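Local coordinates for conserved exported protein (Bacteroides fragilis, PDB 3CLW) that is of unknown function but probably hydrolyses O-glycosidic bonds with a family 30 TIM-barrel domain, at residues D215-S219 with F267-F271; F157-A161 with R209-L214; H177-I181 with D224-L228; T66-I72 with N124-N130. One frame throughout, in Å; residues are numbered along the deposited sequence.

Contact 1. Residues D215-S219 with F267-F271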
# COMPACT_ATOMS: atom_id res chain seq x y z
N ASP A 215 -13.29 14.16 -11.76
CA ASP A 215 -14.70 14.08 -11.40
C ASP A 215 -15.59 14.23 -12.63
O ASP A 215 -16.45 13.42 -12.88
CB ASP A 215 -15.04 15.11 -10.34
CG ASP A 215 -16.49 15.04 -9.90
OD1 ASP A 215 -16.85 14.11 -9.14
OD2 ASP A 215 -17.26 15.94 -10.31
N LYS A 216 -15.35 15.28 -13.41
CA LYS A 216 -16.11 15.54 -14.62
C LYS A 216 -15.95 14.43 -15.67
O LYS A 216 -16.92 13.96 -16.27
CB LYS A 216 -15.65 16.89 -15.18
CG LYS A 216 -16.32 17.35 -16.46
CD LYS A 216 -15.62 18.65 -16.89
CE LYS A 216 -16.30 19.35 -18.07
NZ LYS A 216 -16.10 20.86 -17.96
N ALA A 217 -14.70 14.02 -15.90
CA ALA A 217 -14.40 12.95 -16.86
C ALA A 217 -15.04 11.60 -16.47
O ALA A 217 -15.57 10.87 -17.33
CB ALA A 217 -12.86 12.85 -17.00
N ILE A 218 -15.05 11.27 -15.18
CA ILE A 218 -15.67 10.00 -14.72
C ILE A 218 -17.19 10.01 -14.94
O ILE A 218 -17.79 8.96 -15.24
CB ILE A 218 -15.36 9.71 -13.22
CG1 ILE A 218 -13.90 9.26 -13.04
CG2 ILE A 218 -16.38 8.66 -12.61
CD1 ILE A 218 -13.41 9.30 -11.57
N SER A 219 -17.80 11.19 -14.77
CA SER A 219 -19.24 11.37 -14.92
C SER A 219 -19.61 11.23 -16.38
O SER A 219 -20.56 10.51 -16.70
CB SER A 219 -19.72 12.71 -14.32
OG SER A 219 -19.70 12.67 -12.90
N PHE A 267 -17.10 16.82 -4.52
CA PHE A 267 -17.01 16.10 -5.77
C PHE A 267 -17.59 14.70 -5.63
O PHE A 267 -17.17 13.93 -4.78
CB PHE A 267 -15.59 16.10 -6.29
CG PHE A 267 -15.11 17.47 -6.72
CD1 PHE A 267 -15.64 18.09 -7.86
CD2 PHE A 267 -14.17 18.15 -5.97
CE1 PHE A 267 -15.21 19.37 -8.25
CE2 PHE A 267 -13.73 19.43 -6.37
CZ PHE A 267 -14.25 20.02 -7.51
N LYS A 268 -18.61 14.44 -6.44
CA LYS A 268 -19.36 13.18 -6.49
C LYS A 268 -18.45 11.94 -6.64
O LYS A 268 -18.70 10.90 -6.03
CB LYS A 268 -20.31 13.28 -7.70
CG LYS A 268 -21.24 12.11 -7.97
CD LYS A 268 -21.75 12.15 -9.43
CE LYS A 268 -22.68 10.93 -9.75
NZ LYS A 268 -22.84 10.59 -11.25
N ASN A 269 -17.41 12.05 -7.45
CA ASN A 269 -16.61 10.87 -7.80
C ASN A 269 -15.33 10.74 -6.99
O ASN A 269 -14.48 9.89 -7.29
CB ASN A 269 -16.33 10.82 -9.31
CG ASN A 269 -17.59 10.69 -10.10
OD1 ASN A 269 -18.39 9.79 -9.86
ND2 ASN A 269 -17.78 11.58 -11.08
N LEU A 270 -15.21 11.58 -5.96
CA LEU A 270 -14.11 11.49 -5.01
C LEU A 270 -14.30 10.23 -4.18
O LEU A 270 -15.40 9.98 -3.67
CB LEU A 270 -14.09 12.68 -4.06
CG LEU A 270 -12.92 12.74 -3.05
CD1 LEU A 270 -11.61 13.25 -3.67
CD2 LEU A 270 -13.32 13.57 -1.79
N PHE A 271 -13.23 9.45 -4.04
CA PHE A 271 -13.19 8.44 -3.01
C PHE A 271 -12.98 9.15 -1.68
O PHE A 271 -11.98 9.86 -1.50
CB PHE A 271 -12.05 7.46 -3.28
CG PHE A 271 -11.94 6.36 -2.27
CD1 PHE A 271 -13.09 5.82 -1.67
CD2 PHE A 271 -10.69 5.83 -1.94
CE1 PHE A 271 -12.98 4.78 -0.74
CE2 PHE A 271 -10.58 4.79 -1.00
CZ PHE A 271 -11.73 4.29 -0.40
O HOH W 1 -19.39 16.50 -8.40

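Contact 2. Residues F157-A161 with R209-L214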
# COMPACT_ATOMS: atom_id res chain seq x y z
N PHE A 157 -5.16 19.71 -17.69
CA PHE A 157 -5.74 19.00 -16.56
C PHE A 157 -6.91 18.19 -17.08
O PHE A 157 -7.07 17.05 -16.68
CB PHE A 157 -6.19 19.92 -15.43
CG PHE A 157 -5.05 20.56 -14.66
CD1 PHE A 157 -4.22 21.52 -15.25
CD2 PHE A 157 -4.81 20.21 -13.34
CE1 PHE A 157 -3.18 22.15 -14.50
CE2 PHE A 157 -3.77 20.83 -12.60
CZ PHE A 157 -2.97 21.81 -13.18
N ASP A 158 -7.67 18.73 -18.02
CA ASP A 158 -8.77 17.96 -18.60
C ASP A 158 -8.28 16.82 -19.51
O ASP A 158 -8.79 15.70 -19.42
CB ASP A 158 -9.79 18.87 -19.29
CG ASP A 158 -9.20 19.63 -20.46
OD1 ASP A 158 -8.03 20.06 -20.42
OD2 ASP A 158 -9.94 19.80 -21.44
N ASP A 159 -7.29 17.11 -20.37
CA ASP A 159 -6.65 16.10 -21.22
C ASP A 159 -6.10 14.93 -20.39
O ASP A 159 -6.31 13.76 -20.73
CB ASP A 159 -5.52 16.72 -22.05
CG ASP A 159 -5.97 17.89 -22.88
OD1 ASP A 159 -6.11 17.75 -24.10
OD2 ASP A 159 -6.22 18.96 -22.32
N PHE A 160 -5.38 15.26 -19.32
CA PHE A 160 -4.81 14.25 -18.46
C PHE A 160 -5.91 13.43 -17.78
O PHE A 160 -5.89 12.18 -17.82
CB PHE A 160 -3.82 14.87 -17.47
CG PHE A 160 -3.11 13.89 -16.59
CD1 PHE A 160 -2.77 12.62 -17.05
CD2 PHE A 160 -2.76 14.25 -15.29
CE1 PHE A 160 -2.11 11.70 -16.22
CE2 PHE A 160 -2.07 13.36 -14.44
CZ PHE A 160 -1.75 12.05 -14.93
N ALA A 161 -6.88 14.10 -17.18
CA ALA A 161 -8.04 13.41 -16.57
C ALA A 161 -8.73 12.50 -17.58
O ALA A 161 -9.10 11.36 -17.24
CB ALA A 161 -9.03 14.40 -15.95
N ARG A 209 -7.63 20.85 -8.92
CA ARG A 209 -8.00 20.83 -10.33
C ARG A 209 -8.05 19.42 -10.89
O ARG A 209 -8.97 19.11 -11.63
CB ARG A 209 -7.06 21.68 -11.20
CG ARG A 209 -7.31 23.17 -11.15
CD ARG A 209 -6.60 23.90 -12.29
NE ARG A 209 -7.28 23.79 -13.60
CZ ARG A 209 -6.74 24.16 -14.76
NH1 ARG A 209 -5.50 24.66 -14.82
NH2 ARG A 209 -7.43 24.05 -15.88
N MET A 210 -7.06 18.58 -10.54
CA MET A 210 -7.05 17.22 -11.00
C MET A 210 -8.31 16.51 -10.49
O MET A 210 -8.99 15.83 -11.25
CB MET A 210 -5.75 16.50 -10.61
CG MET A 210 -4.55 16.73 -11.63
SD MET A 210 -5.00 16.64 -13.40
CE MET A 210 -5.78 15.00 -13.40
N VAL A 211 -8.66 16.72 -9.23
CA VAL A 211 -9.89 16.12 -8.72
C VAL A 211 -11.12 16.62 -9.50
O VAL A 211 -11.94 15.83 -9.94
CB VAL A 211 -10.06 16.35 -7.20
CG1 VAL A 211 -11.42 15.83 -6.74
CG2 VAL A 211 -8.96 15.65 -6.45
N GLU A 212 -11.19 17.92 -9.72
CA GLU A 212 -12.29 18.53 -10.41
C GLU A 212 -12.42 17.96 -11.82
O GLU A 212 -13.51 17.54 -12.24
CB GLU A 212 -12.08 20.05 -10.43
CG GLU A 212 -13.06 20.87 -11.25
CD GLU A 212 -12.83 22.39 -11.03
OE1 GLU A 212 -11.68 22.91 -11.22
OE2 GLU A 212 -13.81 23.05 -10.60
N GLU A 213 -11.30 17.92 -12.56
CA GLU A 213 -11.34 17.40 -13.93
C GLU A 213 -11.62 15.88 -14.01
O GLU A 213 -12.38 15.42 -14.89
CB GLU A 213 -10.06 17.77 -14.68
CG GLU A 213 -9.84 19.27 -14.85
CD GLU A 213 -10.98 20.00 -15.58
OE1 GLU A 213 -11.67 19.42 -16.44
OE2 GLU A 213 -11.18 21.20 -15.28
N LEU A 214 -11.02 15.11 -13.11
CA LEU A 214 -11.30 13.66 -13.05
C LEU A 214 -12.76 13.42 -12.73
O LEU A 214 -13.41 12.61 -13.35
CB LEU A 214 -10.42 12.97 -12.01
CG LEU A 214 -9.06 12.53 -12.55
CD1 LEU A 214 -8.14 12.32 -11.37
CD2 LEU A 214 -9.21 11.25 -13.42

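Contact 3. Residues H177-I181 with D224-L228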
# COMPACT_ATOMS: atom_id res chain seq x y z
N HIS A 177 -11.87 -4.71 -12.73
CA HIS A 177 -12.58 -3.70 -11.89
C HIS A 177 -11.57 -2.68 -11.41
O HIS A 177 -11.02 -2.81 -10.35
CB HIS A 177 -13.34 -4.30 -10.72
CG HIS A 177 -14.34 -5.34 -11.12
ND1 HIS A 177 -14.74 -6.36 -10.29
CD2 HIS A 177 -15.00 -5.53 -12.30
CE1 HIS A 177 -15.61 -7.13 -10.92
NE2 HIS A 177 -15.79 -6.64 -12.14
N VAL A 178 -11.28 -1.72 -12.27
CA VAL A 178 -10.44 -0.60 -11.90
C VAL A 178 -11.35 0.34 -11.13
O VAL A 178 -12.16 1.07 -11.71
CB VAL A 178 -9.92 0.11 -13.15
CG1 VAL A 178 -9.03 1.32 -12.75
CG2 VAL A 178 -9.20 -0.92 -14.05
N ASN A 179 -11.23 0.29 -9.80
CA ASN A 179 -12.15 1.02 -8.95
C ASN A 179 -11.64 2.37 -8.45
O ASN A 179 -12.41 3.16 -7.91
CB ASN A 179 -12.55 0.13 -7.76
CG ASN A 179 -13.21 -1.16 -8.21
OD1 ASN A 179 -14.02 -1.16 -9.15
ND2 ASN A 179 -12.87 -2.26 -7.55
N TYR A 180 -10.34 2.63 -8.64
CA TYR A 180 -9.71 3.86 -8.12
C TYR A 180 -8.68 4.40 -9.10
O TYR A 180 -8.05 3.63 -9.84
CB TYR A 180 -9.00 3.58 -6.80
CG TYR A 180 -9.78 2.73 -5.80
CD1 TYR A 180 -9.61 1.33 -5.74
CD2 TYR A 180 -10.66 3.33 -4.89
CE1 TYR A 180 -10.30 0.56 -4.81
CE2 TYR A 180 -11.38 2.58 -3.98
CZ TYR A 180 -11.19 1.19 -3.93
OH TYR A 180 -11.89 0.48 -2.99
N ILE A 181 -8.55 5.72 -9.13
CA ILE A 181 -7.53 6.42 -9.91
C ILE A 181 -6.83 7.39 -9.01
O ILE A 181 -7.47 8.25 -8.41
CB ILE A 181 -8.10 7.24 -11.09
CG1 ILE A 181 -8.63 6.33 -12.20
CG2 ILE A 181 -7.00 8.16 -11.69
CD1 ILE A 181 -9.62 7.00 -13.12
N ASP A 224 -17.72 3.20 -12.90
CA ASP A 224 -17.79 3.02 -11.46
C ASP A 224 -16.38 3.09 -10.84
O ASP A 224 -15.85 2.08 -10.36
CB ASP A 224 -18.47 1.66 -11.15
CG ASP A 224 -18.83 1.50 -9.67
OD1 ASP A 224 -18.78 2.51 -8.92
OD2 ASP A 224 -19.14 0.36 -9.25
N THR A 225 -15.79 4.29 -10.89
CA THR A 225 -14.42 4.51 -10.43
C THR A 225 -14.32 5.78 -9.59
O THR A 225 -14.97 6.76 -9.90
CB THR A 225 -13.42 4.64 -11.65
OG1 THR A 225 -13.50 3.47 -12.49
CG2 THR A 225 -12.00 4.80 -11.16
N LYS A 226 -13.48 5.78 -8.55
CA LYS A 226 -13.33 6.93 -7.68
C LYS A 226 -11.90 7.45 -7.58
O LYS A 226 -10.93 6.74 -7.85
CB LYS A 226 -13.88 6.58 -6.30
CG LYS A 226 -15.39 6.44 -6.25
CD LYS A 226 -15.77 5.97 -4.89
CE LYS A 226 -17.15 5.30 -4.83
NZ LYS A 226 -18.30 6.13 -5.33
N ILE A 227 -11.79 8.71 -7.16
CA ILE A 227 -10.54 9.46 -7.21
C ILE A 227 -9.89 9.48 -5.84
O ILE A 227 -10.52 9.90 -4.86
CB ILE A 227 -10.79 10.93 -7.62
CG1 ILE A 227 -11.58 11.03 -8.94
CG2 ILE A 227 -9.47 11.71 -7.68
CD1 ILE A 227 -12.33 12.38 -9.07
N LEU A 228 -8.62 9.07 -5.78
CA LEU A 228 -7.87 9.00 -4.53
C LEU A 228 -6.69 9.95 -4.52
O LEU A 228 -5.86 9.93 -5.44
CB LEU A 228 -7.37 7.56 -4.26
CG LEU A 228 -6.55 7.40 -2.96
CD1 LEU A 228 -7.37 7.72 -1.70
CD2 LEU A 228 -5.86 6.03 -2.84

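Contact 4. Residues T66-I72 with N124-N130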
# COMPACT_ATOMS: atom_id res chain seq x y z
N THR A 66 -5.65 -8.00 -1.74
CA THR A 66 -7.02 -7.79 -2.15
C THR A 66 -7.23 -6.48 -2.90
O THR A 66 -8.38 -6.11 -3.18
CB THR A 66 -7.98 -7.91 -0.93
OG1 THR A 66 -7.41 -7.22 0.18
CG2 THR A 66 -8.17 -9.37 -0.54
N ASN A 67 -6.14 -5.78 -3.19
CA ASN A 67 -6.10 -4.70 -4.18
C ASN A 67 -4.74 -4.86 -4.87
O ASN A 67 -3.84 -5.53 -4.32
CB ASN A 67 -6.24 -3.32 -3.52
CG ASN A 67 -6.10 -2.15 -4.52
OD1 ASN A 67 -6.98 -1.92 -5.37
ND2 ASN A 67 -5.02 -1.42 -4.42
N TRP A 68 -4.60 -4.29 -6.07
CA TRP A 68 -3.30 -4.28 -6.79
C TRP A 68 -3.13 -2.91 -7.43
O TRP A 68 -4.05 -2.42 -8.09
CB TRP A 68 -3.27 -5.37 -7.87
CG TRP A 68 -1.96 -5.54 -8.68
CD1 TRP A 68 -1.80 -5.45 -10.05
CD2 TRP A 68 -0.67 -5.88 -8.15
NE1 TRP A 68 -0.51 -5.72 -10.40
CE2 TRP A 68 0.22 -5.99 -9.26
CE3 TRP A 68 -0.17 -6.09 -6.85
CZ2 TRP A 68 1.59 -6.27 -9.10
CZ3 TRP A 68 1.20 -6.39 -6.69
CH2 TRP A 68 2.06 -6.47 -7.82
N ARG A 69 -1.99 -2.28 -7.18
CA ARG A 69 -1.78 -0.93 -7.71
C ARG A 69 -0.99 -0.99 -9.04
O ARG A 69 0.15 -1.47 -9.07
CB ARG A 69 -1.09 -0.02 -6.70
CG ARG A 69 -1.85 0.21 -5.38
CD ARG A 69 -1.01 0.99 -4.35
NE ARG A 69 -0.51 2.26 -4.89
CZ ARG A 69 -1.09 3.45 -4.71
NH1 ARG A 69 -2.21 3.59 -3.98
NH2 ARG A 69 -0.54 4.51 -5.27
N VAL A 70 -1.62 -0.51 -10.11
CA VAL A 70 -1.04 -0.51 -11.45
C VAL A 70 -0.51 0.89 -11.85
O VAL A 70 -1.26 1.88 -11.84
CB VAL A 70 -2.08 -1.05 -12.48
CG1 VAL A 70 -1.55 -0.96 -13.93
CG2 VAL A 70 -2.45 -2.46 -12.11
N ASN A 71 0.78 0.96 -12.17
CA ASN A 71 1.42 2.18 -12.64
C ASN A 71 1.12 2.43 -14.11
O ASN A 71 1.72 1.80 -15.00
CB ASN A 71 2.95 2.11 -12.42
CG ASN A 71 3.67 3.45 -12.73
OD1 ASN A 71 4.84 3.46 -13.08
ND2 ASN A 71 2.96 4.55 -12.62
N ILE A 72 0.20 3.35 -14.36
CA ILE A 72 -0.10 3.79 -15.70
C ILE A 72 1.08 4.66 -16.14
O ILE A 72 1.40 5.68 -15.51
CB ILE A 72 -1.45 4.54 -15.75
CG1 ILE A 72 -2.60 3.60 -15.32
CG2 ILE A 72 -1.70 5.12 -17.12
CD1 ILE A 72 -2.75 2.32 -16.16
N ASN A 124 -9.67 -6.24 -8.25
CA ASN A 124 -9.82 -4.96 -7.61
C ASN A 124 -8.56 -4.19 -7.85
O ASN A 124 -7.53 -4.47 -7.24
CB ASN A 124 -10.14 -5.11 -6.10
CG ASN A 124 -10.21 -3.77 -5.37
OD1 ASN A 124 -10.54 -2.74 -5.96
ND2 ASN A 124 -9.89 -3.78 -4.08
N PHE A 125 -8.63 -3.22 -8.76
CA PHE A 125 -7.44 -2.51 -9.18
C PHE A 125 -7.49 -0.99 -8.93
O PHE A 125 -8.55 -0.35 -9.00
CB PHE A 125 -7.16 -2.79 -10.67
CG PHE A 125 -6.94 -4.25 -10.99
CD1 PHE A 125 -8.03 -5.06 -11.38
CD2 PHE A 125 -5.67 -4.82 -10.91
CE1 PHE A 125 -7.85 -6.40 -11.70
CE2 PHE A 125 -5.48 -6.20 -11.21
CZ PHE A 125 -6.57 -6.99 -11.59
N LEU A 126 -6.31 -0.43 -8.63
CA LEU A 126 -6.10 1.02 -8.56
C LEU A 126 -5.08 1.35 -9.63
O LEU A 126 -4.04 0.66 -9.73
CB LEU A 126 -5.62 1.45 -7.17
CG LEU A 126 -5.33 2.95 -6.89
CD1 LEU A 126 -5.48 3.30 -5.39
CD2 LEU A 126 -3.97 3.40 -7.39
N PHE A 127 -5.39 2.37 -10.43
CA PHE A 127 -4.48 2.92 -11.45
C PHE A 127 -3.83 4.19 -10.92
O PHE A 127 -4.54 5.12 -10.48
CB PHE A 127 -5.27 3.28 -12.70
CG PHE A 127 -5.54 2.12 -13.61
CD1 PHE A 127 -5.99 2.34 -14.90
CD2 PHE A 127 -5.30 0.80 -13.18
CE1 PHE A 127 -6.21 1.25 -15.75
CE2 PHE A 127 -5.50 -0.29 -14.04
CZ PHE A 127 -5.95 -0.06 -15.32
N PHE A 128 -2.50 4.24 -10.95
CA PHE A 128 -1.78 5.41 -10.44
C PHE A 128 -0.73 5.90 -11.44
O PHE A 128 -0.18 5.09 -12.19
CB PHE A 128 -1.17 5.20 -9.02
CG PHE A 128 0.09 4.35 -8.99
CD1 PHE A 128 0.03 2.97 -8.98
CD2 PHE A 128 1.35 4.96 -8.97
CE1 PHE A 128 1.21 2.17 -8.93
CE2 PHE A 128 2.51 4.18 -8.97
CZ PHE A 128 2.44 2.78 -8.93
N THR A 129 -0.51 7.22 -11.44
CA THR A 129 0.50 7.87 -12.25
C THR A 129 1.49 8.64 -11.38
O THR A 129 1.14 9.22 -10.32
CB THR A 129 -0.10 8.88 -13.26
OG1 THR A 129 -1.15 9.64 -12.62
CG2 THR A 129 -0.63 8.18 -14.48
N ASN A 130 2.74 8.61 -11.88
CA ASN A 130 3.87 9.33 -11.37
C ASN A 130 4.16 10.58 -12.20
O ASN A 130 4.90 11.47 -11.77
CB ASN A 130 5.09 8.43 -11.41
CG ASN A 130 5.11 7.47 -10.29
OD1 ASN A 130 4.58 7.76 -9.20
ND2 ASN A 130 5.69 6.30 -10.52
O HOH W 2 6.46 5.61 -12.98
O HOH W 3 3.43 7.04 -14.28

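Contact 1. Residues D215-S219 with F267-F271
Helix 204-221 passes Asp-215 within 5.2 Å of Asn-269, measured CA to CA, just where the chain makes a type I turn from Phe-267 to Leu-270 and enters strand 270-276. Two side chains, one from each segment, do most of the joining. Asp-215 reaches from the helix and places OD1 2.7 Å from the backbone N of Asn-269, the N-H pointing at it at 154°. Its CG stands anti to its own N (chi1 -178°), which swings the carboxylate off the helix and onto the turn. The other oxygen, OD2, takes a hydrogen bond from a water that in turn accepts the N-H of Lys-268, so the carboxylate gathers two consecutive amides of the turn, one directly and one through solvent. OD2 also lies at the edge of the Phe-267 ring, 3.6 Å from CD1. Asn-269 answers in the reverse direction: ND2 gives one bond to Asp-215 O and another to Ser-219 OG, both 2.9 Å long and both acceptors near its amide plane. Asp-215 O also accepts the helical N-H of Ser-219. Ile-218 covers the amide with its CG2, 3.4 Å from Asn-269 CG. These side-chain hydrogen bonds, to backbone and to Ser-219 OG, fix an outer helix to the turn leading into the next-but-one strand of the TIM barrel, 270-276.

Contact 2. Residues F157-A161 with R209-L214
Phe-157 and Arg-209 stack across this helix crossing, with the guanidinium lying flat on the ring. The two planes are 22° apart and CZ stands 4.1 Å from the centroid of the Phe-157 ring, a cation-pi contact displaced toward CD1. Arg-209 CD sits almost directly above the ring centre on that same face, adding a CH-pi contact, while its CB touches CD2 of Phe-157 at 3.4 Å. A bend at chi3 (78°) folds the arginine back over the ring. Met-210 fills the angle between two aromatics. Its SD makes oblique Met-aromatic contacts with both, 3.6 Å from Phe-157 CD2 and 5.0 Å from the Phe-160 centroid, while CE packs on Phe-160 CD2 as an apolar neighbour. Further along the helices Ala-161 lets the backbones come close, its CB resting 3.5 Å from Leu-214 N and against the side chain of Glu-213. Glu-213 lays its CG along Phe-157 CB, and OE1 rests 3.5 Å from Asp-158 CB.

Further out, Arg-209 NH1 is hydrogen-bonded to Asn-154 O, which steadies the guanidinium over the ring, and Asp-158 OD2 is salt-bridged to Arg-162 on its own helix. The axes of the two short helical segments cross at -58°, 8.6 Å apart. Both helices belong to the layer outside the barrel strands: Leu-214 continues inward to Ile-227 of strand 226-232, and Phe-160 packs on Thr-129 beyond strand 125-128.

Contact 3. Residues H177-I181 with D224-L228
Thr-225 sits against strand 178-182 just ahead of strand 226-232, and its side chain can be followed atom by atom. CB lies 3.8 Å from Val-178 O. From there OG1 gives its proton to that same carbonyl, at 2.9 Å and only slightly tilted from the carbonyl plane. The methyl takes the other branch: with chi1 at -57°, CG2 is anti to the threonine N and passes over the peptide of Asn-179 and Tyr-180, ending 3.8 Å from CD1 of Ile-181. The two side chains cross there at about a right angle. One short residue thus makes a polar bond to the backbone and an apolar contact with the neighbouring strand.

Beyond it a parallel ladder begins. Lys-226 N bonds to Asn-179 O from above the carbonyl plane, and Lys-226 O receives Ile-181 N at 2.9 Å, so Lys-226 bridges the residues flanking Tyr-180. Leu-228 N then meets Ile-181 O at 3.0 Å in a nearly straight bond, 174° at the hydrogen. Tyr-180 and Lys-226 point to one face, Ile-181 and Ile-227 to the other, where Leu-164, Leu-214 and Ile-218 of the surrounding helices pack on them. Val-178 O also accepts from Arg-172, and Asn-179 bonds through ND2 to Asn-124 and through OD1 to Arg-172. The short strand segments are turned by -40°, and neighbouring strands 125-128 and 270-276 continue the pairing: the parallel, twisted, helix-backed wall of a TIM barrel.

Contact 4. Residues T66-I72 with N124-N130
Ile-72 and Phe-127 meet in the apolar layer on the helix side of this strand pair, CD1 of the isoleucine lying 3.7 Å from the centroid of the Phe-127 ring in a CH-pi contact over its face. Val-70 lies alongside the same phenylalanine, with CB 3.8 Å from CD2 of Phe-127, and Trp-68 brings its CB to CD2 of Phe-125. Met-114 of helix 108-119 packs against Val-70, Phe-125 and Phe-127.

The opposite face is mixed. Phe-128, whose chi1 of 76° tucks CG between its own N and carbonyl carbon, turns its ring back across the partner strand. Arg-69 NH2 lies over one side of that ring, an off-centre cation-pi contact, and Asn-71 covers the other, with CA 3.9 Å from the Phe-128 centroid. Leu-126 CD2 lies over one face of the Arg-69 guanidinium, and the Phe-128 ring meets that same side obliquely.

Backbone bonds of a parallel ladder join the two strands, from Trp-68 N to Asn-124 O through to Ile-72 N to Phe-128 O. The last carbonyl is gripped twice, for Asn-71 ND2 also reaches Phe-128 O, at 3.2 Å and from above the carbonyl plane. Two waters link Asn-71 to Asn-130, and at the far end Asn-124 ND2 bonds to Thr-66 O at 2.9 Å on a lone pair. For the buried Arg-69, a salt bridge from NH2 to Glu-231 and a hydrogen bond from NH1 to Gln-355 hold the tip of the guanidinium and limit its rotation.

From the N terminus, contact 4 comes first: it closes the loop running from strand 68-71 through helix 108-119 to strand 125-128, and it is complete before any other contact opens. Next, 157-161 waits for 209-214 (contact 2), but strand 178-182 starts contact 3 in between, so these two cross. Contact 3 is likewise crossed by contact 1, which begins on helix 204-221 and ends at 267-271. Contacts 2 and 1 follow in series on that one helix. Contacts 4 and 3 join through strands 125-128 and 178-182; contacts 3 and 1 join through strands 226-232 and 270-276, tying successive barrel strands together, while contact 1 adds helix 204-221 and contact 2 pairs the outer helices.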